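Local coordinates for protein V-type ATP synthase alpha chain (Thermoplasma volcanium, PDB 4O1S) that is an intein, a compact, mostly beta-stranded splicing domain lodged within a V-type ATPase subunit A of an archaeon, at residues P11-D16 and E162-L167; D24-E29 and L70-S75; Y55-G60 and S127-D132; Y77-E82 and I137-G142; L97-E102 and V115-A120. All blocks are in the same frame, centred on the assembly; numbering follows the deposited sequence.

Contact 1 of 5, residues P11-D16 and E162-L167; sequences PVYLAD and EGLLVL
Tyr13 and Leu164 meet where strand 11-13 of the intein splicing domain approaches the loop that leads into the last strand, 165-168, within the all-beta fold shared by the Hedgehog/intein (H-int) clan. The main interaction is CH-pi. Methyl CD2 of Leu164 sits over the centre of the Tyr13 ring, 3.4 Å from the centroid and 13° off the ring normal, within contact distance of all six ring carbons. CZ and CE2 of Tyr13 come closest to this methyl, each 3.4 Å from Leu164 CD2. The two side chains cross at about a right angle. The CB bond of Leu164 does not point at the ring; it is the CD2 branch at the end of the side chain that reaches it.

Van der Waals contact at the strand start is looser. The Pro11 ring lies near Glu162, with Pro11 CD 4.1 Å from Glu162 N, while the carboxylate atom Glu162 OE2 comes to 4.4 Å from Pro11 CG.

No hydrogen bond links the two segments directly; the polar ties run through their neighbours. The Tyr13 hydroxyl is hydrogen-bonded to Gly161 O, and the backbone of Pro11 also pairs with Gly161, just ahead of 162-167. Gly163 O receives Arg87 NE, and Leu164 forms a backbone bond with Val122. Gly163 has backbone angles (phi 102°, psi 24°) that suit glycine, and its N lies 3.9 Å from Tyr13 OH.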
# COMPACT_ATOMS: atom_id res chain seq x y z
N PRO A 11 1.31 -7.17 -3.10
CA PRO A 11 1.79 -7.93 -1.95
C PRO A 11 1.80 -7.04 -0.72
O PRO A 11 2.21 -5.88 -0.80
CB PRO A 11 3.25 -8.25 -2.32
CG PRO A 11 3.34 -8.03 -3.78
CD PRO A 11 2.38 -6.91 -4.06
N VAL A 12 1.34 -7.59 0.39
CA VAL A 12 1.61 -6.99 1.68
C VAL A 12 2.50 -7.94 2.44
O VAL A 12 2.55 -9.13 2.13
CB VAL A 12 0.34 -6.72 2.43
CG1 VAL A 12 -0.49 -5.77 1.64
CG2 VAL A 12 -0.42 -7.98 2.61
N TYR A 13 3.24 -7.42 3.42
CA TYR A 13 4.25 -8.22 4.12
C TYR A 13 3.84 -8.45 5.56
O TYR A 13 3.78 -7.52 6.37
CB TYR A 13 5.63 -7.56 3.98
CG TYR A 13 6.02 -7.47 2.52
CD1 TYR A 13 6.70 -8.53 1.90
CD2 TYR A 13 5.63 -6.39 1.73
CE1 TYR A 13 7.02 -8.48 0.55
CE2 TYR A 13 5.95 -6.33 0.38
CZ TYR A 13 6.64 -7.38 -0.21
OH TYR A 13 6.96 -7.35 -1.55
N LEU A 14 3.49 -9.70 5.87
CA LEU A 14 3.09 -10.05 7.25
C LEU A 14 4.33 -10.35 8.07
O LEU A 14 5.37 -10.77 7.55
CB LEU A 14 2.18 -11.25 7.33
CG LEU A 14 0.94 -11.42 6.48
CD1 LEU A 14 0.17 -10.13 6.38
CD2 LEU A 14 1.35 -11.95 5.12
N ALA A 15 4.19 -10.16 9.38
CA ALA A 15 5.31 -10.26 10.30
C ALA A 15 5.79 -11.70 10.44
O ALA A 15 6.94 -11.94 10.80
CB ALA A 15 4.94 -9.68 11.64
N ASP A 16 4.91 -12.65 10.13
CA ASP A 16 5.28 -14.06 10.17
C ASP A 16 6.23 -14.49 9.04
O ASP A 16 6.54 -15.67 8.91
CB ASP A 16 4.02 -14.94 10.21
CG ASP A 16 3.29 -15.02 8.87
OD1 ASP A 16 3.54 -14.18 7.98
OD2 ASP A 16 2.43 -15.94 8.74
N GLU A 162 5.78 -4.86 -5.13
CA GLU A 162 7.03 -5.50 -5.45
C GLU A 162 8.20 -4.61 -5.02
O GLU A 162 8.42 -3.56 -5.62
CB GLU A 162 7.08 -5.73 -6.95
CG GLU A 162 6.29 -6.92 -7.39
CD GLU A 162 6.99 -8.20 -6.99
OE1 GLU A 162 8.25 -8.17 -6.86
OE2 GLU A 162 6.29 -9.21 -6.81
N GLY A 163 8.94 -5.01 -4.00
CA GLY A 163 10.17 -4.29 -3.67
C GLY A 163 10.00 -3.37 -2.48
O GLY A 163 10.73 -2.39 -2.34
N LEU A 164 9.01 -3.67 -1.64
CA LEU A 164 8.80 -2.98 -0.38
C LEU A 164 8.69 -1.47 -0.55
O LEU A 164 9.43 -0.70 0.09
CB LEU A 164 9.91 -3.32 0.61
CG LEU A 164 10.35 -4.77 0.76
CD1 LEU A 164 11.41 -4.86 1.81
CD2 LEU A 164 9.22 -5.67 1.14
N LEU A 165 7.77 -1.03 -1.40
CA LEU A 165 7.48 0.39 -1.49
C LEU A 165 6.71 0.84 -0.24
O LEU A 165 6.05 0.03 0.45
CB LEU A 165 6.69 0.70 -2.75
CG LEU A 165 7.45 0.35 -4.03
CD1 LEU A 165 6.48 0.20 -5.20
CD2 LEU A 165 8.50 1.42 -4.33
N VAL A 166 6.83 2.13 0.05
CA VAL A 166 6.28 2.69 1.26
C VAL A 166 5.11 3.55 0.86
O VAL A 166 5.28 4.55 0.12
CB VAL A 166 7.33 3.54 2.03
CG1 VAL A 166 6.72 4.07 3.34
CG2 VAL A 166 8.60 2.72 2.28
N LEU A 167 3.93 3.18 1.35
CA LEU A 167 2.70 3.79 0.88
C LEU A 167 2.02 4.57 1.98
O LEU A 167 1.75 4.03 3.05
CB LEU A 167 1.78 2.73 0.29
CG LEU A 167 2.51 2.01 -0.85
CD1 LEU A 167 1.94 0.66 -1.23
CD2 LEU A 167 2.53 2.93 -2.04

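Contact 2 of 5, residues D24-E29 and L70-S75; sequences DLYSSE and LYKGKS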
# COMPACT_ATOMS: atom_id res chain seq x y z
N ASP A 24 -6.13 -11.66 -1.84
CA ASP A 24 -6.25 -12.99 -1.25
C ASP A 24 -6.48 -12.91 0.25
O ASP A 24 -7.32 -13.63 0.82
CB ASP A 24 -5.02 -13.85 -1.55
CG ASP A 24 -4.87 -14.15 -3.03
OD1 ASP A 24 -5.91 -14.10 -3.75
OD2 ASP A 24 -3.73 -14.42 -3.49
N LEU A 25 -5.73 -12.01 0.88
CA LEU A 25 -5.86 -11.73 2.30
C LEU A 25 -7.28 -11.29 2.61
O LEU A 25 -7.92 -11.80 3.53
CB LEU A 25 -4.89 -10.62 2.68
CG LEU A 25 -5.10 -10.03 4.07
CD1 LEU A 25 -4.98 -11.12 5.12
CD2 LEU A 25 -4.11 -8.93 4.34
N TYR A 26 -7.77 -10.34 1.83
CA TYR A 26 -9.13 -9.85 1.98
C TYR A 26 -10.14 -10.99 1.88
O TYR A 26 -11.06 -11.11 2.71
CB TYR A 26 -9.45 -8.78 0.92
CG TYR A 26 -10.78 -8.10 1.19
CD1 TYR A 26 -10.85 -6.96 2.00
CD2 TYR A 26 -11.97 -8.61 0.66
CE1 TYR A 26 -12.07 -6.34 2.26
CE2 TYR A 26 -13.19 -8.01 0.92
CZ TYR A 26 -13.23 -6.88 1.73
OH TYR A 26 -14.44 -6.29 1.99
N SER A 27 -9.96 -11.83 0.87
CA SER A 27 -10.96 -12.83 0.55
C SER A 27 -11.06 -13.83 1.69
O SER A 27 -12.15 -14.28 2.07
CB SER A 27 -10.55 -13.55 -0.72
OG SER A 27 -11.62 -14.35 -1.17
N SER A 28 -9.89 -14.17 2.22
CA SER A 28 -9.78 -15.14 3.30
C SER A 28 -10.42 -14.61 4.58
O SER A 28 -11.22 -15.29 5.23
CB SER A 28 -8.31 -15.46 3.54
OG SER A 28 -8.19 -16.40 4.60
N GLU A 29 -10.07 -13.37 4.93
CA GLU A 29 -10.59 -12.74 6.13
C GLU A 29 -12.10 -12.53 6.03
O GLU A 29 -12.81 -12.56 7.02
CB GLU A 29 -9.87 -11.42 6.35
CG GLU A 29 -8.39 -11.58 6.68
CD GLU A 29 -8.20 -12.21 8.04
OE1 GLU A 29 -9.15 -12.17 8.85
OE2 GLU A 29 -7.11 -12.74 8.31
N LEU A 70 -9.91 -4.05 6.96
CA LEU A 70 -9.55 -4.18 5.56
C LEU A 70 -10.68 -3.56 4.78
O LEU A 70 -11.83 -3.60 5.22
CB LEU A 70 -9.41 -5.65 5.14
CG LEU A 70 -8.46 -6.53 5.93
CD1 LEU A 70 -8.45 -7.92 5.35
CD2 LEU A 70 -7.07 -5.93 5.96
N TYR A 71 -10.33 -3.02 3.62
CA TYR A 71 -11.28 -2.36 2.74
C TYR A 71 -11.17 -2.92 1.33
O TYR A 71 -10.08 -3.27 0.84
CB TYR A 71 -11.03 -0.85 2.76
CG TYR A 71 -11.65 -0.07 1.60
CD1 TYR A 71 -12.99 0.29 1.62
CD2 TYR A 71 -10.88 0.32 0.51
CE1 TYR A 71 -13.56 1.01 0.56
CE2 TYR A 71 -11.44 1.04 -0.55
CZ TYR A 71 -12.77 1.37 -0.51
OH TYR A 71 -13.32 2.08 -1.55
N LYS A 72 -12.32 -3.02 0.67
CA LYS A 72 -12.37 -3.35 -0.74
C LYS A 72 -13.36 -2.44 -1.42
O LYS A 72 -14.51 -2.31 -0.98
CB LYS A 72 -12.79 -4.81 -0.93
CG LYS A 72 -13.04 -5.18 -2.37
CD LYS A 72 -13.48 -6.63 -2.53
CE LYS A 72 -14.34 -6.79 -3.77
NZ LYS A 72 -14.62 -8.23 -3.99
N GLY A 73 -12.92 -1.79 -2.49
CA GLY A 73 -13.79 -0.88 -3.22
C GLY A 73 -13.63 -1.02 -4.72
O GLY A 73 -13.22 -2.06 -5.23
N LYS A 74 -13.97 0.06 -5.42
CA LYS A 74 -13.85 0.13 -6.88
C LYS A 74 -13.11 1.38 -7.27
O LYS A 74 -13.30 2.45 -6.68
CB LYS A 74 -15.24 0.13 -7.54
CG LYS A 74 -15.97 -1.24 -7.59
CD LYS A 74 -15.19 -2.27 -8.38
CE LYS A 74 -16.09 -3.13 -9.23
NZ LYS A 74 -15.25 -4.15 -9.93
N SER A 75 -12.24 1.27 -8.26
CA SER A 75 -11.73 2.47 -8.90
C SER A 75 -11.81 2.30 -10.42
O SER A 75 -11.75 1.18 -10.94
CB SER A 75 -10.30 2.78 -8.46
OG SER A 75 -9.72 3.79 -9.28
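Tyr26 lays one ring face against Lys72, whose CB stands 3.7 Å from the ring centroid and 23° off its normal, displaced toward the rim where CZ of Tyr26 is 3.4 Å from that CB. The aliphatic chain of Lys72 crosses the ring at about a right angle, its CD reaching Tyr26 CE2 at 3.7 Å before the amine leads away. Next to it, Leu70 slides past Tyr26 in the opposite direction, with Leu70 CB 3.7 Å from Tyr26 CD1. The far end of Leu70 belongs to the helix as well: CD1 touches Glu29 CG at 3.9 Å and Leu25 CG at 4.2 Å.

In Tyr26, CG lies anti to the backbone N (chi1 -171°), and the CB bond already points at strand 61-75. Helix 22-31, the chain's only helix, packs here against the five-stranded antiparallel sheet of the intein fold, the short segment axes 9.3 Å apart. Further out, Tyr147 of a flanking strand meets the Tyr26 ring edge-to-face.

Between 24-29 and 70-75 the contact consists of carbon contacts and CH-pi without a hydrogen bond; the tyrosine hydroxyl is instead satisfied by Glu44 OE1 on the next strand of the sheet.

Contact 3 of 5, residues Y55-G60 and S127-D132; sequences YSYVDG and SEATFD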
# COMPACT_ATOMS: atom_id res chain seq x y z
N TYR A 55 4.03 -4.99 8.52
CA TYR A 55 5.20 -4.14 8.69
C TYR A 55 4.96 -2.71 8.26
O TYR A 55 4.60 -2.45 7.13
CB TYR A 55 6.36 -4.70 7.90
CG TYR A 55 6.95 -5.95 8.48
CD1 TYR A 55 7.77 -5.89 9.61
CD2 TYR A 55 6.72 -7.19 7.90
CE1 TYR A 55 8.34 -7.03 10.15
CE2 TYR A 55 7.28 -8.34 8.42
CZ TYR A 55 8.09 -8.26 9.56
OH TYR A 55 8.65 -9.39 10.10
N SER A 56 5.16 -1.78 9.19
CA SER A 56 5.05 -0.37 8.88
C SER A 56 6.43 0.21 8.83
O SER A 56 7.40 -0.48 9.12
CB SER A 56 4.25 0.37 9.94
OG SER A 56 2.90 -0.03 9.92
N TYR A 57 6.53 1.48 8.48
CA TYR A 57 7.85 2.07 8.34
C TYR A 57 7.85 3.38 9.04
O TYR A 57 7.07 4.27 8.69
CB TYR A 57 8.21 2.25 6.86
CG TYR A 57 9.70 2.43 6.63
CD1 TYR A 57 10.61 1.44 6.97
CD2 TYR A 57 10.19 3.60 6.06
CE1 TYR A 57 11.98 1.60 6.76
CE2 TYR A 57 11.55 3.78 5.84
CZ TYR A 57 12.44 2.78 6.19
OH TYR A 57 13.79 2.94 5.98
N VAL A 58 8.69 3.50 10.05
CA VAL A 58 8.80 4.74 10.81
C VAL A 58 10.22 5.24 10.81
O VAL A 58 11.16 4.48 11.07
CB VAL A 58 8.38 4.58 12.28
CG1 VAL A 58 8.22 5.95 12.90
CG2 VAL A 58 7.08 3.81 12.40
N ASP A 59 10.35 6.54 10.55
CA ASP A 59 11.65 7.18 10.49
C ASP A 59 12.50 6.36 9.54
O ASP A 59 12.25 6.35 8.34
CB ASP A 59 12.26 7.30 11.89
CG ASP A 59 11.40 8.16 12.82
OD1 ASP A 59 11.07 9.30 12.44
OD2 ASP A 59 11.05 7.69 13.92
N GLY A 60 13.49 5.64 10.07
CA GLY A 60 14.34 4.85 9.21
C GLY A 60 14.18 3.38 9.52
O GLY A 60 14.93 2.51 9.05
N SER A 127 16.52 -3.09 6.13
CA SER A 127 15.44 -2.11 6.08
C SER A 127 15.94 -0.67 5.95
O SER A 127 15.30 0.26 6.46
CB SER A 127 14.52 -2.26 7.29
OG SER A 127 14.08 -3.60 7.36
N GLU A 128 17.06 -0.50 5.25
CA GLU A 128 17.61 0.82 4.99
C GLU A 128 16.66 1.60 4.07
O GLU A 128 16.10 1.05 3.11
CB GLU A 128 19.01 0.75 4.36
CG GLU A 128 20.03 -0.13 5.05
CD GLU A 128 20.18 -1.50 4.38
OE1 GLU A 128 19.19 -2.26 4.33
OE2 GLU A 128 21.30 -1.81 3.92
N ALA A 129 16.48 2.87 4.40
CA ALA A 129 15.73 3.78 3.55
C ALA A 129 16.40 3.82 2.21
O ALA A 129 17.54 4.24 2.11
CB ALA A 129 15.71 5.19 4.13
N THR A 130 15.69 3.37 1.17
CA THR A 130 16.18 3.59 -0.17
C THR A 130 15.20 4.41 -1.00
O THR A 130 14.00 4.32 -0.81
CB THR A 130 16.62 2.27 -0.86
OG1 THR A 130 15.64 1.85 -1.81
CG2 THR A 130 16.87 1.18 0.15
N PHE A 131 15.74 5.23 -1.91
CA PHE A 131 14.91 6.00 -2.81
C PHE A 131 15.24 5.70 -4.24
O PHE A 131 16.35 5.93 -4.72
CB PHE A 131 15.02 7.48 -2.54
CG PHE A 131 14.57 7.84 -1.18
CD1 PHE A 131 13.27 8.26 -0.97
CD2 PHE A 131 15.43 7.70 -0.09
CE1 PHE A 131 12.84 8.57 0.31
CE2 PHE A 131 15.02 8.01 1.19
CZ PHE A 131 13.72 8.45 1.40
N ASP A 132 14.23 5.19 -4.92
CA ASP A 132 14.38 4.59 -6.22
C ASP A 132 13.73 5.50 -7.27
O ASP A 132 12.60 5.97 -7.07
CB ASP A 132 13.72 3.21 -6.19
CG ASP A 132 14.24 2.31 -7.26
OD1 ASP A 132 15.01 2.83 -8.12
OD2 ASP A 132 13.87 1.10 -7.22
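Tyr57 reaches from strand 43-58 to the residues that open strand 129-141, bridging two antiparallel sheets of the all-beta intein fold. The bond to CB points toward 127-132, and CG lies anti to the backbone N (chi1 -162°). Tyr57 is a buried residue, its side chain packed on Ile62 of the adjoining hairpin strand and on Val122; its CD2 also touches Val166 CG2. Further along, CE1 of Tyr57 comes to 3.6 Å from Ser127 O, which lies at the ring edge, near the ring plane.

At the tip, the Tyr57 hydroxyl donates to Ser127 O at 3.1 Å, the one hydrogen bond between the segments. The C=O...O angle at Ser127 is 146°, and the hydroxyl is tilted 28° from the carbonyl plane. Ala129 N is equally near to Tyr57 OH, also 3.1 Å, but the angle is too poor for a hydrogen bond. The hydroxyl thus nests against the bend of the chain at 127-129, where strand 129-141 begins.

Gly60, in the tight turn between strands 43-58 and 61-75, adds a lesser contact. Its carbonyl oxygen lies 3.5 Å from Ser127 O, two acceptors that cannot bond to each other. Beyond the hydrogen bond, the phenol oxygen finishes against a methyl, with Ala129 CB 3.5 Å from Tyr57 OH.

Contact 4 of 5, residues Y77-E82 and I137-G142; sequences YLVRIE and IAYEKG. With SO4 (sulfate ion), chain F.
Arg80 and Glu140 meet edge-on to the guanidinium, whose NE and NH2 both grip a single carboxylate oxygen in a side-on salt bridge. Glu140 OE1 is 2.8 Å from Arg80 NE and 2.8 Å from Arg80 NH2. It lies near the guanidinium plane, yet both nitrogens approach it from the same face of the carboxylate, and the two planes stand 46° apart. Glu140 gets there with CG anti to the backbone N (chi1 -166°). Elsewhere on the guanidinium rim, Arg80 NH2 bonds sulfate O3 at 3.0 Å and NH1 reaches sulfate O1 weakly at 3.3 Å; Ser90 OG also binds NH1, and Ser7 OG binds the ion. The sulfate, probably from the crystallisation liquor, would add negative charge beside Glu140. Tyr139 presents its ring edge to Val79, with CE1 3.7 Å from Val79 CG1.

The strands between these two faces form a regular antiparallel pair, the inner two of a four-stranded sheet. Leu78 and Glu140 form one hydrogen-bonded pair, Arg80 and Ala138 the next, the latter with both bonds at 2.8 Å between N and O of Arg80 and Ala138. On the face carrying Tyr77, Val79 and Ile81, Val79 CG1 packs 3.5 Å from Ile137 CG2. Tyr77 and Lys141 run alongside each other in the same direction, with the phenol oxygen against Lys141 CE. After Lys141 the chain turns a corner at Gly142 into strand 143-149 of another sheet.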
# COMPACT_ATOMS: atom_id res chain seq x y z
N TYR A 77 -9.70 3.97 -12.15
CA TYR A 77 -8.36 4.33 -12.55
C TYR A 77 -7.34 3.68 -11.66
O TYR A 77 -7.52 3.56 -10.46
CB TYR A 77 -8.17 5.85 -12.48
CG TYR A 77 -9.10 6.58 -13.37
CD1 TYR A 77 -8.85 6.68 -14.72
CD2 TYR A 77 -10.26 7.15 -12.87
CE1 TYR A 77 -9.72 7.35 -15.57
CE2 TYR A 77 -11.14 7.81 -13.71
CZ TYR A 77 -10.87 7.91 -15.05
OH TYR A 77 -11.74 8.57 -15.89
N LEU A 78 -6.24 3.28 -12.28
CA LEU A 78 -5.08 2.78 -11.56
C LEU A 78 -3.83 3.48 -12.13
O LEU A 78 -3.73 3.70 -13.36
CB LEU A 78 -4.96 1.28 -11.75
CG LEU A 78 -5.12 0.31 -10.58
CD1 LEU A 78 -5.75 0.93 -9.33
CD2 LEU A 78 -5.89 -0.93 -11.05
N VAL A 79 -2.91 3.84 -11.25
CA VAL A 79 -1.58 4.32 -11.65
C VAL A 79 -0.56 3.22 -11.38
O VAL A 79 -0.41 2.76 -10.24
CB VAL A 79 -1.20 5.54 -10.83
CG1 VAL A 79 0.11 6.13 -11.35
CG2 VAL A 79 -2.35 6.57 -10.85
N ARG A 80 0.12 2.77 -12.42
CA ARG A 80 1.08 1.68 -12.27
C ARG A 80 2.45 2.28 -12.35
O ARG A 80 2.79 2.98 -13.31
CB ARG A 80 0.90 0.63 -13.35
CG ARG A 80 -0.56 0.41 -13.74
CD ARG A 80 -0.77 -1.00 -14.19
NE ARG A 80 -2.14 -1.33 -14.58
CZ ARG A 80 -2.95 -2.12 -13.88
NH1 ARG A 80 -2.54 -2.64 -12.72
NH2 ARG A 80 -4.18 -2.39 -14.34
N ILE A 81 3.23 2.04 -11.31
CA ILE A 81 4.54 2.66 -11.15
C ILE A 81 5.65 1.63 -11.16
O ILE A 81 5.58 0.60 -10.47
CB ILE A 81 4.62 3.39 -9.82
CG1 ILE A 81 3.49 4.41 -9.73
CG2 ILE A 81 5.99 4.05 -9.64
CD1 ILE A 81 3.13 4.79 -8.32
N GLU A 82 6.68 1.92 -11.92
CA GLU A 82 7.82 1.03 -11.98
C GLU A 82 9.11 1.83 -11.81
O GLU A 82 9.29 2.90 -12.41
CB GLU A 82 7.81 0.36 -13.32
CG GLU A 82 8.33 -1.00 -13.33
CD GLU A 82 7.73 -1.71 -14.48
OE1 GLU A 82 8.51 -2.22 -15.32
OE2 GLU A 82 6.48 -1.70 -14.57
N ILE A 137 5.47 5.41 -15.41
CA ILE A 137 4.17 5.56 -14.78
C ILE A 137 3.11 5.35 -15.84
O ILE A 137 3.17 5.96 -16.90
CB ILE A 137 3.99 6.96 -14.19
CG1 ILE A 137 5.10 7.26 -13.19
CG2 ILE A 137 2.66 7.06 -13.53
CD1 ILE A 137 5.10 8.66 -12.68
N ALA A 138 2.15 4.47 -15.56
CA ALA A 138 1.11 4.16 -16.53
C ALA A 138 -0.26 4.50 -15.96
O ALA A 138 -0.56 4.15 -14.80
CB ALA A 138 1.16 2.70 -16.92
N TYR A 139 -1.07 5.17 -16.75
CA TYR A 139 -2.45 5.45 -16.35
C TYR A 139 -3.38 4.51 -17.11
O TYR A 139 -3.26 4.35 -18.32
CB TYR A 139 -2.82 6.92 -16.63
CG TYR A 139 -1.90 7.92 -15.97
CD1 TYR A 139 -1.36 7.66 -14.73
CD2 TYR A 139 -1.58 9.12 -16.58
CE1 TYR A 139 -0.52 8.56 -14.13
CE2 TYR A 139 -0.73 10.03 -15.97
CZ TYR A 139 -0.19 9.73 -14.74
OH TYR A 139 0.67 10.60 -14.10
N GLU A 140 -4.29 3.87 -16.39
CA GLU A 140 -5.18 2.90 -17.00
C GLU A 140 -6.62 3.08 -16.51
O GLU A 140 -6.89 3.15 -15.31
CB GLU A 140 -4.69 1.49 -16.70
CG GLU A 140 -5.35 0.43 -17.56
CD GLU A 140 -4.92 -0.99 -17.18
OE1 GLU A 140 -3.73 -1.22 -16.86
OE2 GLU A 140 -5.80 -1.88 -17.19
N LYS A 141 -7.54 3.17 -17.46
CA LYS A 141 -8.96 3.20 -17.15
C LYS A 141 -9.53 1.79 -17.28
O LYS A 141 -9.23 1.09 -18.24
CB LYS A 141 -9.67 4.15 -18.10
CG LYS A 141 -11.13 4.33 -17.85
CD LYS A 141 -11.59 5.60 -18.56
CE LYS A 141 -13.07 5.84 -18.35
NZ LYS A 141 -13.89 4.69 -18.84
N GLY A 142 -10.34 1.38 -16.31
CA GLY A 142 -10.96 0.05 -16.29
C GLY A 142 -12.01 -0.08 -15.18
O GLY A 142 -12.54 0.93 -14.71
S SO4 F . -5.77 -5.42 -12.13
O1 SO4 F . -4.50 -5.02 -11.49
O2 SO4 F . -6.90 -5.24 -11.21
O3 SO4 F . -5.98 -4.60 -13.33
O4 SO4 F . -5.72 -6.83 -12.52

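Contact 5 of 5, residues L97-E102 and V115-A120; sequences LFVLTE and VGDMIA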
# COMPACT_ATOMS: atom_id res chain seq x y z
N LEU A 97 2.79 8.57 -2.38
CA LEU A 97 4.11 7.99 -2.23
C LEU A 97 4.96 9.05 -1.56
O LEU A 97 4.55 10.21 -1.44
CB LEU A 97 4.70 7.60 -3.59
CG LEU A 97 4.11 6.52 -4.53
CD1 LEU A 97 4.27 5.15 -3.97
CD2 LEU A 97 2.64 6.76 -4.90
N PHE A 98 6.14 8.65 -1.10
CA PHE A 98 7.07 9.60 -0.51
C PHE A 98 8.21 9.87 -1.46
O PHE A 98 8.83 8.93 -1.99
CB PHE A 98 7.62 9.03 0.80
CG PHE A 98 6.62 9.03 1.90
CD1 PHE A 98 6.29 10.22 2.56
CD2 PHE A 98 5.98 7.84 2.27
CE1 PHE A 98 5.35 10.23 3.58
CE2 PHE A 98 5.03 7.83 3.28
CZ PHE A 98 4.71 9.02 3.94
N VAL A 99 8.50 11.15 -1.69
CA VAL A 99 9.56 11.52 -2.64
C VAL A 99 10.68 12.30 -1.99
O VAL A 99 10.45 13.27 -1.28
CB VAL A 99 9.00 12.36 -3.81
CG1 VAL A 99 10.11 12.72 -4.79
CG2 VAL A 99 7.98 11.57 -4.52
N LEU A 100 11.90 11.86 -2.26
CA LEU A 100 13.07 12.59 -1.83
C LEU A 100 13.35 13.76 -2.77
O LEU A 100 13.75 13.55 -3.90
CB LEU A 100 14.27 11.66 -1.82
CG LEU A 100 15.61 12.32 -1.52
CD1 LEU A 100 15.61 13.01 -0.16
CD2 LEU A 100 16.71 11.27 -1.61
N THR A 101 13.13 14.98 -2.30
CA THR A 101 13.45 16.18 -3.08
C THR A 101 14.68 16.89 -2.49
O THR A 101 15.12 16.58 -1.38
CB THR A 101 12.27 17.17 -3.08
OG1 THR A 101 12.17 17.83 -1.81
CG2 THR A 101 10.97 16.44 -3.30
N GLU A 102 15.21 17.86 -3.22
CA GLU A 102 16.30 18.72 -2.75
C GLU A 102 16.01 19.38 -1.41
O GLU A 102 16.91 19.73 -0.66
CB GLU A 102 16.54 19.83 -3.78
CG GLU A 102 17.98 20.27 -3.93
CD GLU A 102 18.25 20.87 -5.31
OE1 GLU A 102 17.30 20.97 -6.11
OE2 GLU A 102 19.42 21.23 -5.59
N VAL A 115 7.95 10.75 -13.80
CA VAL A 115 9.11 9.91 -14.04
C VAL A 115 10.32 10.72 -13.64
O VAL A 115 10.33 11.96 -13.75
CB VAL A 115 9.24 9.46 -15.50
CG1 VAL A 115 7.97 8.78 -15.94
CG2 VAL A 115 9.57 10.65 -16.41
N GLY A 116 11.33 10.03 -13.12
CA GLY A 116 12.49 10.70 -12.58
C GLY A 116 12.45 10.80 -11.07
O GLY A 116 13.49 10.68 -10.42
N ASP A 117 11.26 11.00 -10.51
CA ASP A 117 11.07 11.04 -9.06
C ASP A 117 11.65 9.85 -8.29
O ASP A 117 11.59 8.71 -8.74
CB ASP A 117 9.58 11.23 -8.72
CG ASP A 117 9.07 12.61 -9.10
OD1 ASP A 117 9.92 13.44 -9.50
OD2 ASP A 117 7.83 12.86 -9.00
N MET A 118 12.23 10.13 -7.12
CA MET A 118 12.81 9.08 -6.27
C MET A 118 11.85 8.71 -5.16
O MET A 118 11.58 9.52 -4.25
CB MET A 118 14.16 9.53 -5.69
CG MET A 118 15.20 9.68 -6.77
SD MET A 118 16.74 10.41 -6.21
CE MET A 118 17.64 8.94 -5.75
N ILE A 119 11.31 7.50 -5.21
CA ILE A 119 10.30 7.15 -4.23
C ILE A 119 10.87 6.26 -3.15
O ILE A 119 11.84 5.55 -3.36
CB ILE A 119 9.02 6.56 -4.86
CG1 ILE A 119 9.29 5.23 -5.53
CG2 ILE A 119 8.43 7.54 -5.86
CD1 ILE A 119 7.97 4.56 -5.99
N ALA A 120 10.26 6.35 -1.98
CA ALA A 120 10.70 5.64 -0.79
C ALA A 120 10.39 4.14 -0.87
O ALA A 120 9.25 3.73 -1.12
CB ALA A 120 10.07 6.26 0.45
O HOH W 1 7.19 5.93 -1.41
O HOH W 2 12.87 12.79 -6.62
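Ile119 faces Leu97 and Val99 in the apolar centre of this strand pair. Its CD1 lies 4.3 Å from Leu97 CD1, and its CG2 is equally far, 4.3 Å, from Val99 CG2. The two branches of Ile119 serve different partners: CG1 stands between the backbone N and the carbonyl carbon (chi1 65°), while CG2 is anti to the carbonyl carbon. Leu113 packs on both Val99 and Ile119, and Leu165 and Leu167 close in from strand 165-168.

Phe98 and Ala120 touch through their CB atoms, 3.7 Å apart, whereas the Phe98 ring leads away to meet that of His168. Toward the surface, Leu100 and Met118 come together more loosely.

This is a single beta bridge, between Val99 and Ile119, and it joins two four-stranded sheets. The short strand segments make an angle of 130°. Ala120 N donates to Phe98 O at 2.9 Å, and Leu100 N to Met118 O at 3.1 Å with an N-H...O angle of 157°. Both carbonyls also receive a CA-H, from Ile119 and Val99 respectively.

Beyond the direct bonds, water takes over at each end. One molecule accepts from Met118 N at 2.8 Å and donates to Leu100 O at 3.0 Å. At the other end, a second water accepts from Phe98 N and is hydrogen-bonded to Ala120 O.

Contact 2 is buried, contacts 4 and 5 partly so, and contacts 1 and 3 lie at the surface. Contacts 4 and 5 are backbone pairings, within one sheet in the former and between two in the latter; they touch through Ile81, on Leu97 and Ile119, and through Ile137, on Val115. Contacts 1 to 3 rest on tyrosines instead, with a ring face under aliphatic carbon in contacts 1 and 2 and a hydroxyl bond in contact 3. Strand 129-141 serves both contacts 3 and 4, and its neighbour 118-122 serves contact 5. Contact 1 encloses all the others along the chain; among the five, an inter-segment salt bridge occurs in contact 4.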